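Local atomic coordinates of O-methyltransferase, putative (Bacillus cereus, PDB entry 3DUW), a protein that probably transfers the methyl group of S-adenosylmethionine to a hydroxyl oxygen of its substrate, as a class I O-methyltransferase. Residues T88-A91 / H95-I98; I62-T67 / Y71-L76; Q30-A35 / R100-R105. One frame throughout, in Å; residues are numbered along the deposited sequence.

Contact 1: T88-A91 / H95-I98; sequences TLEA and HADI. With SAH (S-adenosyl-L-homocysteine), chain C.
Glu-90 and His-95 meet at the ribose hydroxyls of S-adenosylhomocysteine, and most of the polar work of the contact is done on that sugar. The carboxylate takes both ribose hydroxyls, one on each oxygen: O3' donates to Glu-90 OE1 at 2.7 Å and O2' to Glu-90 OE2, also at 2.7 Å. An acidic residue at the end of the second strand that grips the ribose diol is a hallmark of Rossmann-like methyltransferases. His-95 adds a donor, its ND1 reaching SAH O3' at 2.9 Å with the oxygen at the ring edge, near the ring plane. O3' thus gives a proton to the acid and accepts one from the imidazole, which fixes its rotation. The direct bond from His-95 ND1 to Glu-90 OE2 (3.3 Å) is weak and bent, the carboxylate and ring planes lying 47° apart.

Van der Waals contact lies nearer the backbone. Glu-90 CG, anti to the backbone N (chi1 176°), lies 3.6 Å from the backbone N of Ala-96, and the bend at chi2 turns the carboxylate to the sugar. The small methyl of Ala-96 suits this spot, its CB lying 3.9 Å from Glu-90 CG. Ala-91 CB rests against the adenine, 3.6 Å from SAH C2.

Further bonds to Glu-90 come from the backbone N of Leu-68 on OE1 and of Ser-92 on OE2. In the fold the contact joins strand 85-90 to helix 93-105 within a beta-alpha-beta unit, where Ala-96 also packs on Val-114 and Thr-116 of strand 112-116.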
loop_
_atom_site.group_PDB
_atom_site.type_symbol
_atom_site.label_atom_id
_atom_site.label_comp_id
_atom_site.label_asym_id
_atom_site.label_seq_id
_atom_site.Cartn_x
_atom_site.Cartn_y
_atom_site.Cartn_z
ATOM N N THR A 88 -7.835 11.758 -16.537
ATOM C CA THR A 88 -6.381 11.725 -16.532
ATOM C C THR A 88 -5.801 12.842 -17.399
ATOM O O THR A 88 -6.323 13.149 -18.476
ATOM C CB THR A 88 -5.873 10.326 -16.978
ATOM O OG1 THR A 88 -4.449 10.276 -16.857
ATOM C CG2 THR A 88 -6.295 10.016 -18.408
ATOM N N LEU A 89 -4.721 13.446 -16.911
ATOM C CA LEU A 89 -4.076 14.574 -17.577
ATOM C C LEU A 89 -2.740 14.224 -18.230
ATOM O O LEU A 89 -1.855 13.647 -17.591
ATOM C CB LEU A 89 -3.878 15.699 -16.556
ATOM C CG LEU A 89 -5.105 15.961 -15.673
ATOM C CD1 LEU A 89 -4.817 17.114 -14.728
ATOM C CD2 LEU A 89 -6.321 16.266 -16.532
ATOM N N GLU A 90 -2.593 14.603 -19.498
ATOM C CA GLU A 90 -1.380 14.318 -20.256
ATOM C C GLU A 90 -0.958 15.505 -21.123
ATOM O O GLU A 90 -1.748 16.020 -21.916
ATOM C CB GLU A 90 -1.610 13.079 -21.126
ATOM C CG GLU A 90 -0.457 12.715 -22.040
ATOM C CD GLU A 90 0.856 12.587 -21.295
ATOM O OE1 GLU A 90 0.883 11.890 -20.254
ATOM O OE2 GLU A 90 1.860 13.176 -21.751
ATOM N N ALA A 91 0.294 15.926 -20.979
ATOM C CA ALA A 91 0.814 17.066 -21.730
ATOM C C ALA A 91 1.135 16.777 -23.194
ATOM O O ALA A 91 0.955 17.639 -24.052
ATOM C CB ALA A 91 2.049 17.615 -21.036
ATOM N N HIS A 95 1.295 11.182 -26.624
ATOM C CA HIS A 95 1.015 10.265 -25.519
ATOM C C HIS A 95 -0.486 10.149 -25.291
ATOM O O HIS A 95 -1.020 9.048 -25.158
ATOM C CB HIS A 95 1.654 10.746 -24.211
ATOM C CG HIS A 95 3.147 10.681 -24.197
ATOM N ND1 HIS A 95 3.884 10.886 -23.051
ATOM C CD2 HIS A 95 4.045 10.459 -25.187
ATOM C CE1 HIS A 95 5.172 10.794 -23.334
ATOM N NE2 HIS A 95 5.296 10.535 -24.624
ATOM N N ALA A 96 -1.161 11.293 -25.242
ATOM C CA ALA A 96 -2.594 11.317 -24.991
ATOM C C ALA A 96 -3.389 10.496 -25.994
ATOM O O ALA A 96 -4.286 9.749 -25.612
ATOM C CB ALA A 96 -3.099 12.754 -24.969
ATOM N N ASP A 97 -3.068 10.627 -27.279
ATOM C CA ASP A 97 -3.800 9.862 -28.280
ATOM C C ASP A 97 -3.508 8.375 -28.207
ATOM O O ASP A 97 -4.390 7.557 -28.464
ATOM C CB ASP A 97 -3.523 10.387 -29.685
ATOM C CG ASP A 97 -4.399 11.566 -30.031
ATOM O OD1 ASP A 97 -5.537 11.623 -29.509
ATOM O OD2 ASP A 97 -3.964 12.424 -30.826
ATOM N N ILE A 98 -2.275 8.025 -27.861
ATOM C CA ILE A 98 -1.919 6.620 -27.724
ATOM C C ILE A 98 -2.679 6.080 -26.515
ATOM O O ILE A 98 -3.221 4.979 -26.561
ATOM C CB ILE A 98 -0.391 6.438 -27.545
ATOM C CG1 ILE A 98 0.311 6.775 -28.865
ATOM C CG2 ILE A 98 -0.066 5.009 -27.107
ATOM C CD1 ILE A 98 1.815 6.749 -28.795
HETATM N N SAH C . 1.311 6.925 -14.661
HETATM C CA SAH C . 1.544 6.438 -16.071
HETATM C CB SAH C . 2.833 6.968 -16.604
HETATM C CG SAH C . 2.992 8.466 -16.708
HETATM S SD SAH C . 4.754 8.854 -17.091
HETATM C C SAH C . 1.641 4.876 -16.026
HETATM O O SAH C . 1.598 4.313 -14.929
HETATM O OXT SAH C . 1.756 4.274 -17.152
HETATM C "C5'" SAH C . 4.733 10.579 -16.810
HETATM C "C4'" SAH C . 3.793 11.338 -17.866
HETATM O "O4'" SAH C . 3.921 12.689 -17.431
HETATM C "C3'" SAH C . 4.278 11.372 -19.308
HETATM O "O3'" SAH C . 3.323 10.805 -20.208
HETATM C "C2'" SAH C . 4.553 12.911 -19.543
HETATM O "O2'" SAH C . 4.367 13.309 -20.893
HETATM C "C1'" SAH C . 3.594 13.553 -18.562
HETATM N N9 SAH C . 3.827 14.829 -18.221
HETATM C C8 SAH C . 4.989 15.547 -17.993
HETATM N N7 SAH C . 4.816 16.790 -17.674
HETATM C C5 SAH C . 3.409 16.959 -17.676
HETATM C C6 SAH C . 2.593 18.116 -17.398
HETATM N N6 SAH C . 3.087 19.316 -17.067
HETATM N N1 SAH C . 1.241 17.908 -17.496
HETATM C C2 SAH C . 0.691 16.703 -17.831
HETATM N N3 SAH C . 1.438 15.576 -18.105
HETATM C C4 SAH C . 2.785 15.777 -18.009
#

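Contact 2: I62-T67 / Y71-L76; sequences ILEIGT and YSTIWL. With SAH (S-adenosyl-L-homocysteine), chain C.
Glu-64 reaches from its strand to two hydroxyls of the following helix, Ser-72 and Thr-73, inside the first beta-alpha-beta unit of the Rossmann-like methyltransferase fold. Strand 62-65 and helix 71-76 run nearly antiparallel, at 167°, with their axes 10.1 Å apart. An extended glutamate suits this gap: CG anti to the backbone N (chi1 173°) and an extended chain beyond it carry the carboxylate across to the first turn of the helix.

Here the packing is tight and polar. Thr-73 OG1 donates to Glu-64 OE1 at 2.7 Å on the syn lone pair, while Ser-72 OG donates to Glu-64 OE2 at 2.5 Å, 33° out of the carboxylate plane. OE1 is also bonded to Thr-88 OG1 of the next strand, which in turn pairs with Thr-67 OG1; this network of hydroxyls probably helps to stabilise a buried negative charge. The other branch of Thr-67, its CG2 methyl, lies 3.5 Å from Thr-73 OG1.

Toward the start of segment 62-67 the contact is looser, without a hydrogen bond across the segments, although it remains buried. Ile-62 extends CD1 to within 3.8 Å of Leu-76 O and 4.2 Å of Leu-76 CB, and the two aliphatic side chains meet between strand and helix; Val-54 of helix 44-57 touches both.

The turn after the strand serves the cofactor product. Gly-66 has a positive phi, where a CB would press on the preceding carbonyl oxygen, and its own carbonyl faces the ligand. The amino nitrogen of S-adenosylhomocysteine donates to Gly-66 O at 3.2 Å and to Ser-72 OG at 3.0 Å.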
loop_
_atom_site.group_PDB
_atom_site.type_symbol
_atom_site.label_atom_id
_atom_site.label_comp_id
_atom_site.label_asym_id
_atom_site.label_seq_id
_atom_site.Cartn_x
_atom_site.Cartn_y
_atom_site.Cartn_z
ATOM N N ILE A 62 -11.935 9.342 -9.924
ATOM C CA ILE A 62 -10.479 9.340 -9.901
ATOM C C ILE A 62 -9.825 10.397 -10.773
ATOM O O ILE A 62 -10.242 10.628 -11.905
ATOM C CB ILE A 62 -9.939 7.960 -10.359
ATOM C CG1 ILE A 62 -10.515 6.850 -9.481
ATOM C CG2 ILE A 62 -8.418 7.952 -10.320
ATOM C CD1 ILE A 62 -10.120 5.452 -9.927
ATOM N N LEU A 63 -8.784 11.024 -10.235
ATOM C CA LEU A 63 -8.016 12.025 -10.960
ATOM C C LEU A 63 -6.587 11.510 -11.063
ATOM O O LEU A 63 -5.974 11.174 -10.050
ATOM C CB LEU A 63 -8.014 13.369 -10.221
ATOM C CG LEU A 63 -7.047 14.427 -10.766
ATOM C CD1 LEU A 63 -7.459 14.826 -12.179
ATOM C CD2 LEU A 63 -7.046 15.647 -9.854
ATOM N N GLU A 64 -6.079 11.419 -12.286
ATOM C CA GLU A 64 -4.711 10.971 -12.515
ATOM C C GLU A 64 -3.944 12.073 -13.225
ATOM O O GLU A 64 -4.457 12.691 -14.161
ATOM C CB GLU A 64 -4.685 9.708 -13.377
ATOM C CG GLU A 64 -3.286 9.283 -13.789
ATOM C CD GLU A 64 -3.300 8.007 -14.589
ATOM O OE1 GLU A 64 -3.816 8.026 -15.729
ATOM O OE2 GLU A 64 -2.809 6.980 -14.072
ATOM N N ILE A 65 -2.725 12.335 -12.766
ATOM C CA ILE A 65 -1.879 13.347 -13.380
ATOM C C ILE A 65 -0.671 12.605 -13.952
ATOM O O ILE A 65 0.175 12.108 -13.209
ATOM C CB ILE A 65 -1.422 14.404 -12.346
ATOM C CG1 ILE A 65 -2.640 14.958 -11.595
ATOM C CG2 ILE A 65 -0.686 15.531 -13.056
ATOM C CD1 ILE A 65 -2.303 15.994 -10.526
ATOM N N GLY A 66 -0.619 12.519 -15.280
ATOM C CA GLY A 66 0.459 11.816 -15.961
ATOM C C GLY A 66 -0.093 10.515 -16.536
ATOM O O GLY A 66 -0.098 9.487 -15.858
ATOM N N THR A 67 -0.514 10.545 -17.805
ATOM C CA THR A 67 -1.117 9.377 -18.456
ATOM C C THR A 67 -0.173 8.451 -19.246
ATOM O O THR A 67 -0.387 7.227 -19.251
ATOM C CB THR A 67 -2.223 9.825 -19.455
ATOM O OG1 THR A 67 -2.984 10.908 -18.893
ATOM C CG2 THR A 67 -3.131 8.650 -19.776
ATOM N N TYR A 71 -1.441 2.938 -19.202
ATOM C CA TYR A 71 -1.271 1.670 -18.499
ATOM C C TYR A 71 -1.814 1.767 -17.064
ATOM O O TYR A 71 -2.665 0.974 -16.670
ATOM C CB TYR A 71 0.204 1.263 -18.496
ATOM C CG TYR A 71 0.456 -0.115 -17.926
ATOM C CD1 TYR A 71 0.177 -1.265 -18.664
ATOM C CD2 TYR A 71 0.962 -0.266 -16.637
ATOM C CE1 TYR A 71 0.399 -2.534 -18.130
ATOM C CE2 TYR A 71 1.185 -1.525 -16.094
ATOM C CZ TYR A 71 0.902 -2.652 -16.842
ATOM O OH TYR A 71 1.111 -3.893 -16.283
ATOM N N SER A 72 -1.340 2.736 -16.287
ATOM C CA SER A 72 -1.842 2.890 -14.922
ATOM C C SER A 72 -3.327 3.230 -14.952
ATOM O O SER A 72 -4.090 2.796 -14.092
ATOM C CB SER A 72 -1.104 4.011 -14.192
ATOM O OG SER A 72 -1.199 5.226 -14.916
ATOM N N THR A 73 -3.722 4.020 -15.947
ATOM C CA THR A 73 -5.106 4.449 -16.092
ATOM C C THR A 73 -6.050 3.258 -16.183
ATOM O O THR A 73 -7.127 3.261 -15.588
ATOM C CB THR A 73 -5.272 5.298 -17.357
ATOM O OG1 THR A 73 -4.099 6.101 -17.547
ATOM C CG2 THR A 73 -6.482 6.205 -17.231
ATOM N N ILE A 74 -5.650 2.246 -16.944
ATOM C CA ILE A 74 -6.464 1.047 -17.100
ATOM C C ILE A 74 -6.587 0.298 -15.768
ATOM O O ILE A 74 -7.672 -0.156 -15.399
ATOM C CB ILE A 74 -5.868 0.139 -18.198
ATOM C CG1 ILE A 74 -6.078 0.808 -19.561
ATOM C CG2 ILE A 74 -6.515 -1.237 -18.161
ATOM C CD1 ILE A 74 -5.274 0.197 -20.688
ATOM N N TRP A 75 -5.481 0.177 -15.036
ATOM C CA TRP A 75 -5.526 -0.490 -13.740
ATOM C C TRP A 75 -6.480 0.255 -12.810
ATOM O O TRP A 75 -7.282 -0.360 -12.106
ATOM C CB TRP A 75 -4.140 -0.536 -13.092
ATOM C CG TRP A 75 -3.227 -1.607 -13.617
ATOM C CD1 TRP A 75 -2.151 -1.436 -14.439
ATOM C CD2 TRP A 75 -3.277 -3.007 -13.307
ATOM N NE1 TRP A 75 -1.522 -2.642 -14.654
ATOM C CE2 TRP A 75 -2.193 -3.622 -13.971
ATOM C CE3 TRP A 75 -4.130 -3.801 -12.529
ATOM C CZ2 TRP A 75 -1.939 -4.996 -13.883
ATOM C CZ3 TRP A 75 -3.877 -5.170 -12.440
ATOM C CH2 TRP A 75 -2.789 -5.748 -13.115
ATOM N N LEU A 76 -6.386 1.581 -12.803
ATOM C CA LEU A 76 -7.246 2.402 -11.957
ATOM C C LEU A 76 -8.714 2.272 -12.353
ATOM O O LEU A 76 -9.582 2.062 -11.504
ATOM C CB LEU A 76 -6.824 3.872 -12.043
ATOM C CG LEU A 76 -5.481 4.238 -11.400
ATOM C CD1 LEU A 76 -5.054 5.624 -11.842
ATOM C CD2 LEU A 76 -5.611 4.181 -9.885
HETATM N N SAH C . 1.311 6.925 -14.661
HETATM C CA SAH C . 1.544 6.438 -16.071
HETATM C CB SAH C . 2.833 6.968 -16.604
HETATM C CG SAH C . 2.992 8.466 -16.708
HETATM S SD SAH C . 4.754 8.854 -17.091
HETATM C C SAH C . 1.641 4.876 -16.026
HETATM O O SAH C . 1.598 4.313 -14.929
HETATM O OXT SAH C . 1.756 4.274 -17.152
HETATM C "C5'" SAH C . 4.733 10.579 -16.810
HETATM C "C4'" SAH C . 3.793 11.338 -17.866
HETATM O "O4'" SAH C . 3.921 12.689 -17.431
HETATM C "C3'" SAH C . 4.278 11.372 -19.308
HETATM O "O3'" SAH C . 3.323 10.805 -20.208
HETATM C "C2'" SAH C . 4.553 12.911 -19.543
HETATM O "O2'" SAH C . 4.367 13.309 -20.893
HETATM C "C1'" SAH C . 3.594 13.553 -18.562
HETATM N N9 SAH C . 3.827 14.829 -18.221
HETATM C C8 SAH C . 4.989 15.547 -17.993
HETATM N N7 SAH C . 4.816 16.790 -17.674
HETATM C C5 SAH C . 3.409 16.959 -17.676
HETATM C C6 SAH C . 2.593 18.116 -17.398
HETATM N N6 SAH C . 3.087 19.316 -17.067
HETATM N N1 SAH C . 1.241 17.908 -17.496
HETATM C C2 SAH C . 0.691 16.703 -17.831
HETATM N N3 SAH C . 1.438 15.576 -18.105
HETATM C C4 SAH C . 2.785 15.777 -18.009
#

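Contact 3: Q30-A35 / R100-R105; sequences QVNAAA and RSNIER
Helix 30-34 and helix 100-105 run nearly antiparallel, at 161°, with their axes 11.2 Å apart, and the backbones come nearest where Val-31 CA lies 8.1 Å from Asn-102 CA. This is a partly buried helix-helix contact between helix 23-34, which precedes the first strand, and helix 93-105 of the Rossmann-like core. At this spacing the gap is bridged by a few side chains.

Asn-102 is central to it, using its two amide ends differently. Its ND2 gives a weak hydrogen bond to Asn-32 OD1 at 2.9 Å, bent to 125° at the hydrogen, with the two amide planes 56° apart. A second acceptor for ND2 is the carbonyl O of Gly-69, while Asn-32 ND2 makes a weak bond to Asp-41. An asparagine fits here because one short side chain can donate from one branch and accept on the other inside a buried spot.

On the other end, Asn-102 OD1 is held by both terminal nitrogens of Arg-105, one turn farther on in the same helix. The arginine bends at chi3, folding the guanidinium back over its own helix so that OD1 lies almost in its plane. Two donors on a single oxygen should fix the rotation of the amide and make clear which end is oxygen.

Val-31 lies against this pair from the opposing helix. Its CB, which a beta-branched residue holds close to the backbone, lies 3.9 Å from Asn-102 OD1, and its CG2 methyl sits over one face of the Arg-105 guanidinium, 4.0 Å from NH2.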
loop_
_atom_site.group_PDB
_atom_site.type_symbol
_atom_site.label_atom_id
_atom_site.label_comp_id
_atom_site.label_asym_id
_atom_site.label_seq_id
_atom_site.Cartn_x
_atom_site.Cartn_y
_atom_site.Cartn_z
ATOM N N GLN A 30 3.141 -3.122 -25.560
ATOM C CA GLN A 30 3.786 -3.317 -26.856
ATOM C C GLN A 30 3.582 -2.090 -27.741
ATOM O O GLN A 30 4.503 -1.654 -28.432
ATOM C CB GLN A 30 3.220 -4.548 -27.563
ATOM C CG GLN A 30 3.643 -5.870 -26.947
ATOM C CD GLN A 30 2.877 -7.047 -27.521
ATOM O OE1 GLN A 30 3.139 -8.202 -27.177
ATOM N NE2 GLN A 30 1.922 -6.761 -28.395
ATOM N N VAL A 31 2.371 -1.538 -27.725
ATOM C CA VAL A 31 2.080 -0.352 -28.521
ATOM C C VAL A 31 2.877 0.837 -27.981
ATOM O O VAL A 31 3.446 1.605 -28.750
ATOM C CB VAL A 31 0.567 -0.033 -28.511
ATOM C CG1 VAL A 31 0.304 1.316 -29.168
ATOM C CG2 VAL A 31 -0.192 -1.135 -29.243
ATOM N N ASN A 32 2.930 0.981 -26.658
ATOM C CA ASN A 32 3.689 2.081 -26.067
ATOM C C ASN A 32 5.145 2.022 -26.542
ATOM O O ASN A 32 5.723 3.034 -26.943
ATOM C CB ASN A 32 3.647 2.013 -24.532
ATOM C CG ASN A 32 2.297 2.414 -23.957
ATOM O OD1 ASN A 32 1.383 2.800 -24.686
ATOM N ND2 ASN A 32 2.171 2.334 -22.631
ATOM N N ALA A 33 5.730 0.828 -26.498
ATOM C CA ALA A 33 7.116 0.638 -26.912
ATOM C C ALA A 33 7.311 0.887 -28.404
ATOM O O ALA A 33 8.285 1.518 -28.807
ATOM C CB ALA A 33 7.579 -0.771 -26.553
ATOM N N ALA A 34 6.391 0.390 -29.222
ATOM C CA ALA A 34 6.493 0.584 -30.663
ATOM C C ALA A 34 6.462 2.072 -30.984
ATOM O O ALA A 34 7.096 2.520 -31.939
ATOM C CB ALA A 34 5.351 -0.130 -31.371
ATOM N N ALA A 35 5.730 2.830 -30.172
ATOM C CA ALA A 35 5.602 4.274 -30.349
ATOM C C ALA A 35 6.765 5.013 -29.699
ATOM O O ALA A 35 6.788 6.246 -29.657
ATOM C CB ALA A 35 4.285 4.753 -29.757
ATOM N N ARG A 100 -5.564 7.186 -25.258
ATOM C CA ARG A 100 -6.971 7.049 -25.622
ATOM C C ARG A 100 -7.183 5.768 -26.413
ATOM O O ARG A 100 -8.178 5.073 -26.225
ATOM C CB ARG A 100 -7.440 8.241 -26.465
ATOM C CG ARG A 100 -7.468 9.550 -25.709
ATOM C CD ARG A 100 -8.151 10.660 -26.506
ATOM N NE ARG A 100 -8.073 11.928 -25.785
ATOM C CZ ARG A 100 -7.114 12.833 -25.948
ATOM N NH1 ARG A 100 -6.139 12.635 -26.830
ATOM N NH2 ARG A 100 -7.099 13.919 -25.184
ATOM N N SER A 101 -6.235 5.456 -27.291
ATOM C CA SER A 101 -6.320 4.262 -28.122
ATOM C C SER A 101 -6.212 3.000 -27.274
ATOM O O SER A 101 -6.962 2.046 -27.474
ATOM C CB SER A 101 -5.219 4.292 -29.185
ATOM O OG SER A 101 -5.318 5.475 -29.967
ATOM N N ASN A 102 -5.285 2.998 -26.320
ATOM C CA ASN A 102 -5.113 1.843 -25.448
ATOM C C ASN A 102 -6.321 1.679 -24.544
ATOM O O ASN A 102 -6.787 0.564 -24.314
ATOM C CB ASN A 102 -3.848 1.988 -24.601
ATOM C CG ASN A 102 -2.585 1.771 -25.408
ATOM O OD1 ASN A 102 -2.576 0.988 -26.357
ATOM N ND2 ASN A 102 -1.508 2.448 -25.028
ATOM N N ILE A 103 -6.824 2.795 -24.031
ATOM C CA ILE A 103 -7.987 2.769 -23.158
ATOM C C ILE A 103 -9.201 2.246 -23.926
ATOM O O ILE A 103 -10.018 1.500 -23.384
ATOM C CB ILE A 103 -8.264 4.179 -22.591
ATOM C CG1 ILE A 103 -7.146 4.551 -21.611
ATOM C CG2 ILE A 103 -9.620 4.221 -21.901
ATOM C CD1 ILE A 103 -7.189 5.983 -21.130
ATOM N N GLU A 104 -9.302 2.622 -25.197
ATOM C CA GLU A 104 -10.407 2.172 -26.037
ATOM C C GLU A 104 -10.299 0.675 -26.304
ATOM O O GLU A 104 -11.300 -0.044 -26.268
ATOM C CB GLU A 104 -10.409 2.935 -27.365
ATOM C CG GLU A 104 -11.456 2.453 -28.361
ATOM C CD GLU A 104 -12.869 2.593 -27.835
ATOM O OE1 GLU A 104 -13.284 3.735 -27.540
ATOM O OE2 GLU A 104 -13.567 1.563 -27.719
ATOM N N ARG A 105 -9.082 0.201 -26.565
ATOM C CA ARG A 105 -8.874 -1.215 -26.837
ATOM C C ARG A 105 -9.207 -2.040 -25.597
ATOM O O ARG A 105 -9.563 -3.215 -25.699
ATOM C CB ARG A 105 -7.427 -1.474 -27.275
ATOM C CG ARG A 105 -7.290 -2.649 -28.249
ATOM C CD ARG A 105 -5.868 -2.837 -28.773
ATOM N NE ARG A 105 -5.267 -1.590 -29.235
ATOM C CZ ARG A 105 -4.444 -0.849 -28.498
ATOM N NH1 ARG A 105 -4.119 -1.239 -27.273
ATOM N NH2 ARG A 105 -3.961 0.286 -28.972
#

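Overall arrangement
Along the chain, contact 2 closes before contact 1 opens, and both are nested inside the long loop closed by contact 3. Contacts 1 and 2 have centres about 10 Å apart and share the sheet through the neighbouring strands 85-90 and 61-65; both touch S-adenosylhomocysteine, one at the ribose and adenine, the other at the amino acid end. Contact 3 uses the same helix 93-105 as contact 1, with centres about 11 Å apart, and Ile-98 packs on Ala-35 between them. The centres of contacts 2 and 3 are about 14 Å apart, and Thr-73 meets Ile-103 between them. Helix 23-34 is thus packed beside two successive beta-alpha-beta units that supply part of the cofactor site.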